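Local coordinates for protein disulfide-isomerase A4 (Rattus norvegicus, PDB 3EC3) that catalyses the rearrangement of disulfide bonds in proteins of the endoplasmic reticulum, and is represented here by a fragment holding its noncatalytic b domains, at residues Leu12-Val17 and Ala66-Val71; Val27-Val32 and Leu42-Ala47; Asp46-Leu51 and Tyr55-Thr60; His93-Gln98 and Ser104-Tyr109. The protein carries 1 engineered substitution. All coordinates share one frame; numbering follows the deposited sequence.

Interaction 1: Leu12-Val17 and Ala66-Val71; sequences LTLKQV and AKFLKV
Leu-14 and Phe-68 meet where the first turn of helix 14-23 comes beside the last turn of helix 63-69, two helices on the same side of the sheet in the first thioredoxin-like domain. The tight part is the part nearer solvent. Methyl CD2 of Leu-14 sits over one face of the Phe-68 ring, 3.5 Å from its centroid and 22° off the normal, a CH-pi contact displaced toward the rim at CD1, which lies 3.3 Å from Leu-14 CD2. Leu-14 reaches it with a chi1 of -132°, well off a staggered value, which suggests some strain. Deeper in, packing is slack: Val-17 CG1 and Leu-69 CD2 stand 4.5 Å apart, although both residues are buried. Both helix ends are fixed locally. Lys-70, with positive phi, closes helix 63-69 in a Schellman motif, where Val-71 N bonds to Ala-66 O at 3.1 Å and Lys-70 N to Lys-67 O at 3.0 Å. Thr-13 is the N-cap of helix 14-23, its OG1 accepting from Gln-16 N at 3.2 Å with an N-H...O angle of 150°.

Interaction 2: Val27-Val32 and Leu42-Ala47; sequences VVILGV and LQYQDA
Tyr-44 lays its ring against Gly-31 and Ile-29, joining helix 39-51 to strand 28-32 as the first half of a beta-alpha-beta unit in the thioredoxin fold. The axes of the two short segments approach to 9.6 Å and run at 156°, close to antiparallel, as expected where a helix returns over the strand it follows. Near the start of the helical segment, Gln-43 does not touch the strand; its NE2 bonds to Thr-101 O. Tyr-44 carries the contact. With CG anti to the backbone N (chi1 175°), its ring extends toward the strand, and Gly-31 CA lies over one face, 4.0 Å from the centroid and 15° off the normal. A CB built on Gly-31 would fall about 2.8 Å from Tyr-44 CE1, so this close approach rests on the absence of a side chain. The hydroxyl continues past the glycine to a hydrogen bond with His-58 O, so this buried polar end is satisfied by the neighbouring strand. A phenylalanine in place of Tyr-44 would probably leave His-58 O without its hydroxyl partner. Gln-45, next in line, uses OE1 to accept from Ser-8 N. On the strand, Ile-29 CG2 comes near the plane of the Tyr-44 ring at its edge, 3.6 Å from OH.

Interaction 3: Asp46-Leu51 and Tyr55-Thr60; sequences DAANTL and YKFHHT
The second half of the beta-alpha-beta crossover of this thioredoxin-like domain runs from helix 39-51 into strand 57-60, and here Ala-48 and Leu-51 receive Phe-57. The ring is touched in two distinct ways. Over one face stands Ala-48 CB, 3.7 Å from the centroid and 18° off the normal, a CH-pi contact. At the edge, near the ring plane, Leu-51 CB approaches Phe-57 CZ to 3.5 Å. Phe-57 holds CG beside its backbone N, which aims the ring at the helix. Putting an alanine at Phe-57 would probably open a gap beneath Ala-48 CB and deprive Leu-51 CB of its edge contact. Ile-29 of the neighbouring strand also packs on Phe-57, placing the ring between helix and sheet in the buried interior. Beyond it, Tyr-55 and Leu-51 lie side by side, pointing the same way, with Leu-51 CB 4.0 Å from Tyr-55 CD1. The backbone closes the turn between them: Tyr-55 N donates to Leu-51 O at 3.1 Å, the N-H...O angle a moderate 142° but the nitrogen nearly in line with the C=O bond, 168° at the oxygen.

Interaction 4: His93-Gln98 and Ser104-Tyr109; sequences HVMDVQ and SAIKDY
The face of edge strand 93-96 turned toward helix 103-113 carries Met-95, a selenomethionine in this structure, which packs along Tyr-109. Its CB stands over the centre of the tyrosine ring, 3.7 Å from the centroid and only 8° off the normal, while SE slides back toward the root of the Tyr-109 side chain, 3.5 Å from Tyr-109 CB. At 4.2 Å and 35° from the ring centroid and normal, SE makes an oblique Met-aromatic contact. The strand and helix segments are nearly antiparallel (174°), as befits the last strand and closing helix of a thioredoxin fold. A bend at chi3 then turns the Met-95 chain, bringing CE within 3.6 Å of Ile-106 CG1. Further along, the Val-97 side chain crosses that of Ile-106 at about a right angle, Val-97 CG1 meeting Ile-106 CD1 at 3.6 Å. At the other end Tyr-109 OH rests 3.4 Å from His-93 CB, while His-113 stacks on the His-93 ring and meets the Tyr-109 ring at an inclined angle.

From the N terminus, segment 12-17 opens a long loop that interaction 1 closes only at 66-71. Within that span, interaction 2 closes the short loop from strand 28-32 to helix 39-51, and interaction 3 takes over on the same helix, sharing Asp-46 and Ala-47, and closes the next loop at 55-60. Interaction 4 follows in series, after interaction 1 has closed. Interactions 2 and 3 are linked across neighbouring strands by Gly-31 O and Thr-60 N, 2.7 Å apart. Ala-47 CB to Ile-106 CG2, 3.4 Å, ties them to interaction 4. Interaction 1 packs on the sheet's other side, where Leu-69 CD1 reaches Leu-30 CD2 at 3.4 Å.

Interaction 1: Leu12-Val17 and Ala66-Val71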
loop_
_atom_site.group_PDB
_atom_site.type_symbol
_atom_site.label_atom_id
_atom_site.label_comp_id
_atom_site.label_asym_id
_atom_site.label_seq_id
_atom_site.Cartn_x
_atom_site.Cartn_y
_atom_site.Cartn_z
ATOM N N LEU A 12 2.532 -17.672 -15.881
ATOM C CA LEU A 12 3.000 -18.940 -16.418
ATOM C C LEU A 12 4.171 -19.491 -15.595
ATOM O O LEU A 12 4.324 -20.703 -15.473
ATOM C CB LEU A 12 3.384 -18.828 -17.900
ATOM C CG LEU A 12 2.350 -18.136 -18.774
ATOM C CD1 LEU A 12 2.948 -17.879 -20.157
ATOM C CD2 LEU A 12 1.068 -18.938 -18.797
ATOM N N THR A 13 5.021 -18.625 -15.053
ATOM C CA THR A 13 6.240 -19.117 -14.438
ATOM C C THR A 13 6.453 -18.567 -13.040
ATOM O O THR A 13 5.903 -17.517 -12.638
ATOM C CB THR A 13 7.482 -18.748 -15.268
ATOM O OG1 THR A 13 7.609 -17.321 -15.317
ATOM C CG2 THR A 13 7.423 -19.335 -16.694
ATOM N N LEU A 14 7.324 -19.245 -12.308
ATOM C CA LEU A 14 7.688 -18.765 -11.006
ATOM C C LEU A 14 8.437 -17.427 -11.153
ATOM O O LEU A 14 8.265 -16.511 -10.325
ATOM C CB LEU A 14 8.551 -19.813 -10.306
ATOM C CG LEU A 14 8.247 -20.230 -8.881
ATOM C CD1 LEU A 14 9.522 -20.863 -8.304
ATOM C CD2 LEU A 14 7.802 -19.023 -8.064
ATOM N N LYS A 15 9.236 -17.308 -12.222
ATOM C CA LYS A 15 10.039 -16.085 -12.460
ATOM C C LYS A 15 9.161 -14.846 -12.578
ATOM O O LYS A 15 9.572 -13.760 -12.170
ATOM C CB LYS A 15 10.930 -16.203 -13.702
ATOM C CG LYS A 15 12.184 -17.024 -13.458
ATOM C CD LYS A 15 13.201 -16.872 -14.586
ATOM C CE LYS A 15 14.447 -17.699 -14.295
ATOM N NZ LYS A 15 15.453 -17.577 -15.385
ATOM N N GLN A 16 7.976 -14.996 -13.163
ATOM C CA GLN A 16 7.008 -13.901 -13.274
ATOM C C GLN A 16 6.659 -13.373 -11.872
ATOM O O GLN A 16 6.651 -12.149 -11.620
ATOM C CB GLN A 16 5.755 -14.409 -13.995
ATOM C CG GLN A 16 4.605 -13.387 -14.202
ATOM C CD GLN A 16 4.822 -12.496 -15.433
ATOM O OE1 GLN A 16 5.933 -12.348 -15.930
ATOM N NE2 GLN A 16 3.739 -11.943 -15.957
ATOM N N VAL A 17 6.314 -14.291 -10.975
ATOM C CA VAL A 17 5.952 -13.875 -9.593
ATOM C C VAL A 17 7.148 -13.222 -8.884
ATOM O O VAL A 17 6.994 -12.190 -8.259
ATOM C CB VAL A 17 5.472 -15.075 -8.763
ATOM C CG1 VAL A 17 5.061 -14.604 -7.334
ATOM C CG2 VAL A 17 4.335 -15.775 -9.456
ATOM N N ALA A 66 1.942 -22.690 -6.454
ATOM C CA ALA A 66 1.227 -22.830 -5.183
ATOM C C ALA A 66 2.199 -23.340 -4.097
ATOM O O ALA A 66 2.271 -22.771 -2.999
ATOM C CB ALA A 66 0.039 -23.803 -5.334
ATOM N N LYS A 67 2.954 -24.384 -4.430
ATOM C CA LYS A 67 4.015 -24.924 -3.514
ATOM C C LYS A 67 5.005 -23.849 -3.089
ATOM O O LYS A 67 5.231 -23.637 -1.877
ATOM C CB LYS A 67 4.720 -26.139 -4.154
ATOM C CG LYS A 67 3.748 -27.264 -4.431
ATOM C CD LYS A 67 4.354 -28.537 -5.067
ATOM C CE LYS A 67 3.232 -29.507 -5.451
ATOM N NZ LYS A 67 3.687 -30.530 -6.453
ATOM N N PHE A 68 5.576 -23.139 -4.066
ATOM C CA PHE A 68 6.441 -21.990 -3.770
ATOM C C PHE A 68 5.787 -21.002 -2.820
ATOM O O PHE A 68 6.447 -20.505 -1.897
ATOM C CB PHE A 68 6.895 -21.273 -5.054
ATOM C CG PHE A 68 7.595 -19.963 -4.818
ATOM C CD1 PHE A 68 6.901 -18.760 -4.927
ATOM C CD2 PHE A 68 8.953 -19.926 -4.502
ATOM C CE1 PHE A 68 7.563 -17.521 -4.719
ATOM C CE2 PHE A 68 9.613 -18.696 -4.285
ATOM C CZ PHE A 68 8.922 -17.502 -4.394
ATOM N N LEU A 69 4.509 -20.705 -3.040
ATOM C CA LEU A 69 3.807 -19.707 -2.237
ATOM C C LEU A 69 3.317 -20.243 -0.910
ATOM O O LEU A 69 2.727 -19.494 -0.123
ATOM C CB LEU A 69 2.600 -19.150 -2.977
ATOM C CG LEU A 69 2.894 -18.347 -4.234
ATOM C CD1 LEU A 69 1.567 -17.891 -4.818
ATOM C CD2 LEU A 69 3.832 -17.181 -3.916
ATOM N N LYS A 70 3.511 -21.530 -0.696
ATOM C CA LYS A 70 3.096 -22.219 0.509
ATOM C C LYS A 70 1.559 -22.165 0.745
ATOM O O LYS A 70 1.092 -22.065 1.877
ATOM C CB LYS A 70 3.972 -21.748 1.708
ATOM C CG LYS A 70 5.480 -22.040 1.477
ATOM C CD LYS A 70 6.333 -22.180 2.809
ATOM C CE LYS A 70 7.403 -23.290 2.690
ATOM N NZ LYS A 70 8.095 -23.646 4.012
ATOM N N VAL A 71 0.788 -22.281 -0.339
ATOM C CA VAL A 71 -0.690 -22.277 -0.269
ATOM C C VAL A 71 -1.262 -23.483 -0.990
ATOM O O VAL A 71 -0.648 -23.991 -1.933
ATOM C CB VAL A 71 -1.329 -20.984 -0.889
ATOM C CG1 VAL A 71 -0.846 -19.709 -0.190
ATOM C CG2 VAL A 71 -1.105 -20.901 -2.414
#

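Interaction 2: Val27-Val32 and Leu42-Ala47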
loop_
_atom_site.group_PDB
_atom_site.type_symbol
_atom_site.label_atom_id
_atom_site.label_comp_id
_atom_site.label_asym_id
_atom_site.label_seq_id
_atom_site.Cartn_x
_atom_site.Cartn_y
_atom_site.Cartn_z
ATOM N N VAL A 27 0.398 -3.638 -5.166
ATOM C CA VAL A 27 -0.074 -4.924 -4.616
ATOM C C VAL A 27 -0.133 -5.959 -5.764
ATOM O O VAL A 27 -0.594 -5.645 -6.884
ATOM C CB VAL A 27 -1.404 -4.769 -3.807
ATOM C CG1 VAL A 27 -2.589 -4.251 -4.670
ATOM C CG2 VAL A 27 -1.797 -6.104 -3.083
ATOM N N VAL A 28 0.402 -7.146 -5.488
ATOM C CA VAL A 28 0.315 -8.300 -6.353
ATOM C C VAL A 28 -0.904 -9.121 -5.906
ATOM O O VAL A 28 -0.916 -9.650 -4.779
ATOM C CB VAL A 28 1.562 -9.168 -6.189
ATOM C CG1 VAL A 28 1.468 -10.426 -7.087
ATOM C CG2 VAL A 28 2.867 -8.313 -6.458
ATOM N N ILE A 29 -1.893 -9.236 -6.794
ATOM C CA ILE A 29 -3.103 -9.934 -6.488
ATOM C C ILE A 29 -3.127 -11.206 -7.325
ATOM O O ILE A 29 -3.097 -11.147 -8.572
ATOM C CB ILE A 29 -4.333 -9.063 -6.795
ATOM C CG1 ILE A 29 -4.240 -7.719 -6.029
ATOM C CG2 ILE A 29 -5.580 -9.791 -6.397
ATOM C CD1 ILE A 29 -5.290 -6.673 -6.562
ATOM N N LEU A 30 -3.148 -12.339 -6.633
ATOM C CA LEU A 30 -2.980 -13.627 -7.285
ATOM C C LEU A 30 -4.060 -14.622 -6.912
ATOM O O LEU A 30 -4.076 -15.109 -5.766
ATOM C CB LEU A 30 -1.646 -14.217 -6.913
ATOM C CG LEU A 30 -1.339 -15.496 -7.702
ATOM C CD1 LEU A 30 -1.341 -15.301 -9.190
ATOM C CD2 LEU A 30 0.022 -16.046 -7.243
ATOM N N GLY A 31 -4.860 -15.014 -7.890
ATOM C CA GLY A 31 -5.828 -16.116 -7.696
ATOM C C GLY A 31 -5.142 -17.452 -7.954
ATOM O O GLY A 31 -4.573 -17.664 -9.043
ATOM N N VAL A 32 -5.222 -18.384 -7.003
ATOM C CA VAL A 32 -4.550 -19.687 -7.188
ATOM C C VAL A 32 -5.628 -20.759 -7.211
ATOM O O VAL A 32 -6.225 -21.050 -6.171
ATOM C CB VAL A 32 -3.577 -19.984 -6.020
ATOM C CG1 VAL A 32 -2.853 -21.363 -6.201
ATOM C CG2 VAL A 32 -2.521 -18.820 -5.838
ATOM N N LEU A 42 -13.888 -18.621 -11.216
ATOM C CA LEU A 42 -14.890 -17.843 -11.934
ATOM C C LEU A 42 -15.392 -16.705 -11.058
ATOM O O LEU A 42 -15.623 -15.598 -11.547
ATOM C CB LEU A 42 -16.063 -18.757 -12.389
ATOM C CG LEU A 42 -15.653 -19.813 -13.434
ATOM C CD1 LEU A 42 -16.888 -20.577 -13.794
ATOM C CD2 LEU A 42 -15.105 -19.192 -14.723
ATOM N N GLN A 43 -15.524 -16.971 -9.761
ATOM C CA GLN A 43 -15.897 -15.954 -8.798
ATOM C C GLN A 43 -14.798 -14.855 -8.703
ATOM O O GLN A 43 -15.069 -13.636 -8.605
ATOM C CB GLN A 43 -16.104 -16.600 -7.428
ATOM C CG GLN A 43 -17.409 -17.364 -7.274
ATOM C CD GLN A 43 -18.643 -16.526 -7.626
ATOM O OE1 GLN A 43 -19.160 -16.591 -8.742
ATOM N NE2 GLN A 43 -19.116 -15.759 -6.681
ATOM N N TYR A 44 -13.554 -15.298 -8.740
ATOM C CA TYR A 44 -12.399 -14.371 -8.744
ATOM C C TYR A 44 -12.428 -13.454 -9.975
ATOM O O TYR A 44 -12.286 -12.232 -9.837
ATOM C CB TYR A 44 -11.103 -15.198 -8.686
ATOM C CG TYR A 44 -9.826 -14.359 -8.815
ATOM C CD1 TYR A 44 -8.997 -14.478 -9.923
ATOM C CD2 TYR A 44 -9.457 -13.473 -7.806
ATOM C CE1 TYR A 44 -7.829 -13.711 -10.034
ATOM C CE2 TYR A 44 -8.314 -12.703 -7.905
ATOM C CZ TYR A 44 -7.505 -12.826 -9.042
ATOM O OH TYR A 44 -6.330 -12.076 -9.106
ATOM N N GLN A 45 -12.669 -14.026 -11.167
ATOM C CA GLN A 45 -12.720 -13.236 -12.409
ATOM C C GLN A 45 -13.864 -12.213 -12.365
ATOM O O GLN A 45 -13.730 -11.142 -12.928
ATOM C CB GLN A 45 -12.805 -14.114 -13.698
ATOM C CG GLN A 45 -11.447 -14.763 -14.214
ATOM C CD GLN A 45 -10.453 -13.773 -14.940
ATOM O OE1 GLN A 45 -10.505 -12.553 -14.723
ATOM N NE2 GLN A 45 -9.533 -14.320 -15.778
ATOM N N ASP A 46 -14.990 -12.581 -11.746
ATOM C CA ASP A 46 -16.148 -11.663 -11.538
ATOM C C ASP A 46 -15.752 -10.456 -10.671
ATOM O O ASP A 46 -15.986 -9.306 -11.053
ATOM C CB ASP A 46 -17.281 -12.452 -10.896
ATOM C CG ASP A 46 -18.612 -11.716 -10.892
ATOM O OD1 ASP A 46 -18.649 -10.470 -10.801
ATOM O OD2 ASP A 46 -19.642 -12.421 -10.941
ATOM N N ALA A 47 -15.152 -10.735 -9.519
ATOM C CA ALA A 47 -14.572 -9.701 -8.655
ATOM C C ALA A 47 -13.531 -8.805 -9.359
ATOM O O ALA A 47 -13.512 -7.573 -9.180
ATOM C CB ALA A 47 -13.933 -10.348 -7.426
#

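Interaction 3: Asp46-Leu51 and Tyr55-Thr60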
loop_
_atom_site.group_PDB
_atom_site.type_symbol
_atom_site.label_atom_id
_atom_site.label_comp_id
_atom_site.label_asym_id
_atom_site.label_seq_id
_atom_site.Cartn_x
_atom_site.Cartn_y
_atom_site.Cartn_z
ATOM N N ASP A 46 -14.990 -12.581 -11.746
ATOM C CA ASP A 46 -16.148 -11.663 -11.538
ATOM C C ASP A 46 -15.752 -10.456 -10.671
ATOM O O ASP A 46 -15.986 -9.306 -11.053
ATOM C CB ASP A 46 -17.281 -12.452 -10.896
ATOM C CG ASP A 46 -18.612 -11.716 -10.892
ATOM O OD1 ASP A 46 -18.649 -10.470 -10.801
ATOM O OD2 ASP A 46 -19.642 -12.421 -10.941
ATOM N N ALA A 47 -15.152 -10.735 -9.519
ATOM C CA ALA A 47 -14.572 -9.701 -8.655
ATOM C C ALA A 47 -13.531 -8.805 -9.359
ATOM O O ALA A 47 -13.512 -7.573 -9.180
ATOM C CB ALA A 47 -13.933 -10.348 -7.426
ATOM N N ALA A 48 -12.625 -9.438 -10.095
ATOM C CA ALA A 48 -11.561 -8.743 -10.805
ATOM C C ALA A 48 -12.137 -7.794 -11.871
ATOM O O ALA A 48 -11.670 -6.667 -12.049
ATOM C CB ALA A 48 -10.648 -9.756 -11.447
ATOM N N ASN A 49 -13.161 -8.266 -12.581
ATOM C CA ASN A 49 -13.786 -7.468 -13.624
ATOM C C ASN A 49 -14.316 -6.156 -13.059
ATOM O O ASN A 49 -14.102 -5.085 -13.635
ATOM C CB ASN A 49 -14.924 -8.225 -14.324
ATOM C CG ASN A 49 -15.616 -7.357 -15.334
ATOM O OD1 ASN A 49 -14.983 -6.882 -16.287
ATOM N ND2 ASN A 49 -16.893 -7.056 -15.092
ATOM N N THR A 50 -14.967 -6.248 -11.905
ATOM C CA THR A 50 -15.510 -5.089 -11.229
ATOM C C THR A 50 -14.415 -4.107 -10.823
ATOM O O THR A 50 -14.580 -2.891 -10.951
ATOM C CB THR A 50 -16.342 -5.531 -10.008
ATOM O OG1 THR A 50 -17.487 -6.260 -10.471
ATOM C CG2 THR A 50 -16.808 -4.356 -9.206
ATOM N N LEU A 51 -13.294 -4.637 -10.343
ATOM C CA LEU A 51 -12.175 -3.804 -9.873
ATOM C C LEU A 51 -11.082 -3.498 -10.918
ATOM O O LEU A 51 -10.046 -2.919 -10.580
ATOM C CB LEU A 51 -11.550 -4.423 -8.614
ATOM C CG LEU A 51 -12.330 -4.483 -7.299
ATOM C CD1 LEU A 51 -11.557 -5.259 -6.234
ATOM C CD2 LEU A 51 -12.638 -3.060 -6.770
ATOM N N TYR A 55 -7.127 -1.968 -10.037
ATOM C CA TYR A 55 -6.052 -2.934 -9.702
ATOM C C TYR A 55 -5.694 -3.816 -10.881
ATOM O O TYR A 55 -6.506 -4.010 -11.784
ATOM C CB TYR A 55 -6.483 -3.849 -8.552
ATOM C CG TYR A 55 -6.898 -3.127 -7.305
ATOM C CD1 TYR A 55 -8.241 -2.815 -7.082
ATOM C CD2 TYR A 55 -5.954 -2.751 -6.339
ATOM C CE1 TYR A 55 -8.642 -2.159 -5.949
ATOM C CE2 TYR A 55 -6.352 -2.075 -5.190
ATOM C CZ TYR A 55 -7.703 -1.793 -5.008
ATOM O OH TYR A 55 -8.123 -1.143 -3.876
ATOM N N LYS A 56 -4.486 -4.384 -10.857
ATOM C CA LYS A 56 -4.106 -5.430 -11.816
ATOM C C LYS A 56 -4.311 -6.776 -11.117
ATOM O O LYS A 56 -3.869 -6.943 -9.959
ATOM C CB LYS A 56 -2.612 -5.339 -12.173
ATOM C CG LYS A 56 -2.149 -4.050 -12.907
ATOM C CD LYS A 56 -2.312 -4.206 -14.383
ATOM C CE LYS A 56 -3.492 -3.397 -14.881
ATOM N NZ LYS A 56 -3.551 -3.359 -16.379
ATOM N N PHE A 57 -4.893 -7.737 -11.835
ATOM C CA PHE A 57 -5.158 -9.081 -11.297
ATOM C C PHE A 57 -4.425 -10.186 -12.066
ATOM O O PHE A 57 -4.340 -10.131 -13.330
ATOM C CB PHE A 57 -6.675 -9.316 -11.387
ATOM C CG PHE A 57 -7.467 -8.451 -10.449
ATOM C CD1 PHE A 57 -7.845 -7.163 -10.821
ATOM C CD2 PHE A 57 -7.844 -8.926 -9.191
ATOM C CE1 PHE A 57 -8.582 -6.355 -9.949
ATOM C CE2 PHE A 57 -8.610 -8.138 -8.324
ATOM C CZ PHE A 57 -8.962 -6.829 -8.706
ATOM N N HIS A 58 -3.918 -11.196 -11.347
ATOM C CA HIS A 58 -3.269 -12.318 -11.987
ATOM C C HIS A 58 -3.888 -13.595 -11.433
ATOM O O HIS A 58 -4.564 -13.543 -10.378
ATOM C CB HIS A 58 -1.780 -12.318 -11.704
ATOM C CG HIS A 58 -1.114 -11.041 -12.114
ATOM N ND1 HIS A 58 -0.549 -10.868 -13.355
ATOM C CD2 HIS A 58 -1.014 -9.845 -11.478
ATOM C CE1 HIS A 58 -0.075 -9.629 -13.452
ATOM N NE2 HIS A 58 -0.336 -8.990 -12.319
ATOM N N HIS A 59 -3.646 -14.695 -12.136
ATOM C CA HIS A 59 -4.105 -16.015 -11.650
ATOM C C HIS A 59 -3.151 -17.080 -12.052
ATOM O O HIS A 59 -2.365 -16.900 -12.964
ATOM C CB HIS A 59 -5.524 -16.348 -12.147
ATOM C CG HIS A 59 -5.632 -16.481 -13.630
ATOM N ND1 HIS A 59 -5.903 -15.417 -14.453
ATOM C CD2 HIS A 59 -5.521 -17.562 -14.439
ATOM C CE1 HIS A 59 -5.972 -15.835 -15.708
ATOM N NE2 HIS A 59 -5.757 -17.142 -15.727
ATOM N N THR A 60 -3.173 -18.197 -11.337
ATOM C CA THR A 60 -2.360 -19.311 -11.744
ATOM C C THR A 60 -3.071 -20.616 -11.418
ATOM O O THR A 60 -3.846 -20.692 -10.438
ATOM C CB THR A 60 -0.944 -19.249 -11.063
ATOM O OG1 THR A 60 -0.128 -20.285 -11.605
ATOM C CG2 THR A 60 -1.040 -19.444 -9.554
#

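Interaction 4: His93-Gln98 and Ser104-Tyr109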
loop_
_atom_site.group_PDB
_atom_site.type_symbol
_atom_site.label_atom_id
_atom_site.label_comp_id
_atom_site.label_asym_id
_atom_site.label_seq_id
_atom_site.Cartn_x
_atom_site.Cartn_y
_atom_site.Cartn_z
ATOM N N HIS A 93 -1.405 -12.127 2.433
ATOM C CA HIS A 93 -2.756 -12.249 2.972
ATOM C C HIS A 93 -3.486 -13.243 2.093
ATOM O O HIS A 93 -3.509 -13.060 0.881
ATOM C CB HIS A 93 -3.428 -10.893 2.964
ATOM C CG HIS A 93 -3.024 -10.038 4.135
ATOM N ND1 HIS A 93 -2.043 -9.084 4.050
ATOM C CD2 HIS A 93 -3.479 -9.996 5.406
ATOM C CE1 HIS A 93 -1.920 -8.465 5.214
ATOM N NE2 HIS A 93 -2.784 -8.994 6.053
ATOM N N VAL A 94 -4.069 -14.286 2.707
ATOM C CA VAL A 94 -4.647 -15.404 1.979
ATOM C C VAL A 94 -6.124 -15.584 2.354
ATOM O O VAL A 94 -6.461 -15.639 3.559
ATOM C CB VAL A 94 -3.861 -16.710 2.266
ATOM C CG1 VAL A 94 -4.452 -17.881 1.500
ATOM C CG2 VAL A 94 -2.376 -16.539 1.869
HETATM N N MSE A 95 -6.996 -15.620 1.343
HETATM C CA MSE A 95 -8.435 -15.809 1.540
HETATM C C MSE A 95 -8.884 -17.056 0.793
HETATM O O MSE A 95 -8.482 -17.262 -0.344
HETATM C CB MSE A 95 -9.226 -14.615 1.019
HETATM C CG MSE A 95 -10.744 -14.773 1.171
HETATM SE SE MSE A 95 -11.643 -13.260 0.362
HETATM C CE MSE A 95 -11.141 -13.456 -1.275
ATOM N N ASP A 96 -9.686 -17.894 1.454
ATOM C CA ASP A 96 -10.291 -19.058 0.794
ATOM C C ASP A 96 -11.278 -18.568 -0.230
ATOM O O ASP A 96 -12.065 -17.673 0.064
ATOM C CB ASP A 96 -11.055 -19.968 1.799
ATOM C CG ASP A 96 -10.154 -20.564 2.882
ATOM O OD1 ASP A 96 -8.906 -20.425 2.788
ATOM O OD2 ASP A 96 -10.692 -21.195 3.843
ATOM N N VAL A 97 -11.245 -19.152 -1.436
ATOM C CA VAL A 97 -12.185 -18.786 -2.491
ATOM C C VAL A 97 -12.747 -20.029 -3.175
ATOM O O VAL A 97 -11.994 -20.791 -3.792
ATOM C CB VAL A 97 -11.567 -17.852 -3.584
ATOM C CG1 VAL A 97 -12.592 -17.567 -4.688
ATOM C CG2 VAL A 97 -11.105 -16.527 -2.980
ATOM N N GLN A 98 -14.060 -20.237 -3.045
ATOM C CA GLN A 98 -14.723 -21.283 -3.831
ATOM C C GLN A 98 -15.970 -20.812 -4.550
ATOM O O GLN A 98 -16.245 -19.625 -4.610
ATOM C CB GLN A 98 -15.024 -22.507 -2.984
ATOM C CG GLN A 98 -15.681 -22.202 -1.692
ATOM C CD GLN A 98 -15.194 -23.145 -0.653
ATOM O OE1 GLN A 98 -15.958 -23.935 -0.127
ATOM N NE2 GLN A 98 -13.884 -23.109 -0.387
ATOM N N SER A 104 -18.591 -10.153 -3.996
ATOM C CA SER A 104 -18.479 -8.972 -3.129
ATOM C C SER A 104 -17.495 -9.164 -1.970
ATOM O O SER A 104 -16.823 -8.226 -1.600
ATOM C CB SER A 104 -19.863 -8.565 -2.600
ATOM O OG SER A 104 -20.435 -9.623 -1.843
ATOM N N ALA A 105 -17.397 -10.369 -1.408
ATOM C CA ALA A 105 -16.412 -10.645 -0.345
ATOM C C ALA A 105 -14.987 -10.613 -0.906
ATOM O O ALA A 105 -14.063 -10.186 -0.236
ATOM C CB ALA A 105 -16.663 -12.003 0.268
ATOM N N ILE A 106 -14.811 -11.125 -2.119
ATOM C CA ILE A 106 -13.490 -11.090 -2.769
ATOM C C ILE A 106 -13.087 -9.649 -2.991
ATOM O O ILE A 106 -11.994 -9.253 -2.640
ATOM C CB ILE A 106 -13.497 -11.882 -4.086
ATOM C CG1 ILE A 106 -13.779 -13.353 -3.787
ATOM C CG2 ILE A 106 -12.145 -11.711 -4.852
ATOM C CD1 ILE A 106 -13.971 -14.224 -5.053
ATOM N N LYS A 107 -14.009 -8.867 -3.544
ATOM C CA LYS A 107 -13.793 -7.459 -3.830
ATOM C C LYS A 107 -13.462 -6.706 -2.538
ATOM O O LYS A 107 -12.513 -5.942 -2.509
ATOM C CB LYS A 107 -15.018 -6.892 -4.572
ATOM C CG LYS A 107 -15.087 -5.375 -4.674
ATOM C CD LYS A 107 -16.257 -4.847 -5.561
ATOM C CE LYS A 107 -17.222 -5.962 -6.125
ATOM N NZ LYS A 107 -18.559 -5.427 -6.613
ATOM N N ASP A 108 -14.229 -6.953 -1.474
ATOM C CA ASP A 108 -13.940 -6.381 -0.161
ATOM C C ASP A 108 -12.540 -6.697 0.369
ATOM O O ASP A 108 -11.868 -5.798 0.857
ATOM C CB ASP A 108 -14.988 -6.846 0.858
ATOM C CG ASP A 108 -16.333 -6.150 0.685
ATOM O OD1 ASP A 108 -16.498 -5.286 -0.209
ATOM O OD2 ASP A 108 -17.238 -6.491 1.460
ATOM N N TYR A 109 -12.113 -7.966 0.293
ATOM C CA TYR A 109 -10.801 -8.398 0.826
ATOM C C TYR A 109 -9.640 -7.696 0.090
ATOM O O TYR A 109 -8.635 -7.288 0.714
ATOM C CB TYR A 109 -10.652 -9.910 0.676
ATOM C CG TYR A 109 -9.513 -10.549 1.439
ATOM C CD1 TYR A 109 -8.303 -10.797 0.822
ATOM C CD2 TYR A 109 -9.670 -10.928 2.772
ATOM C CE1 TYR A 109 -7.260 -11.411 1.501
ATOM C CE2 TYR A 109 -8.645 -11.533 3.466
ATOM C CZ TYR A 109 -7.438 -11.769 2.816
ATOM O OH TYR A 109 -6.406 -12.358 3.493
#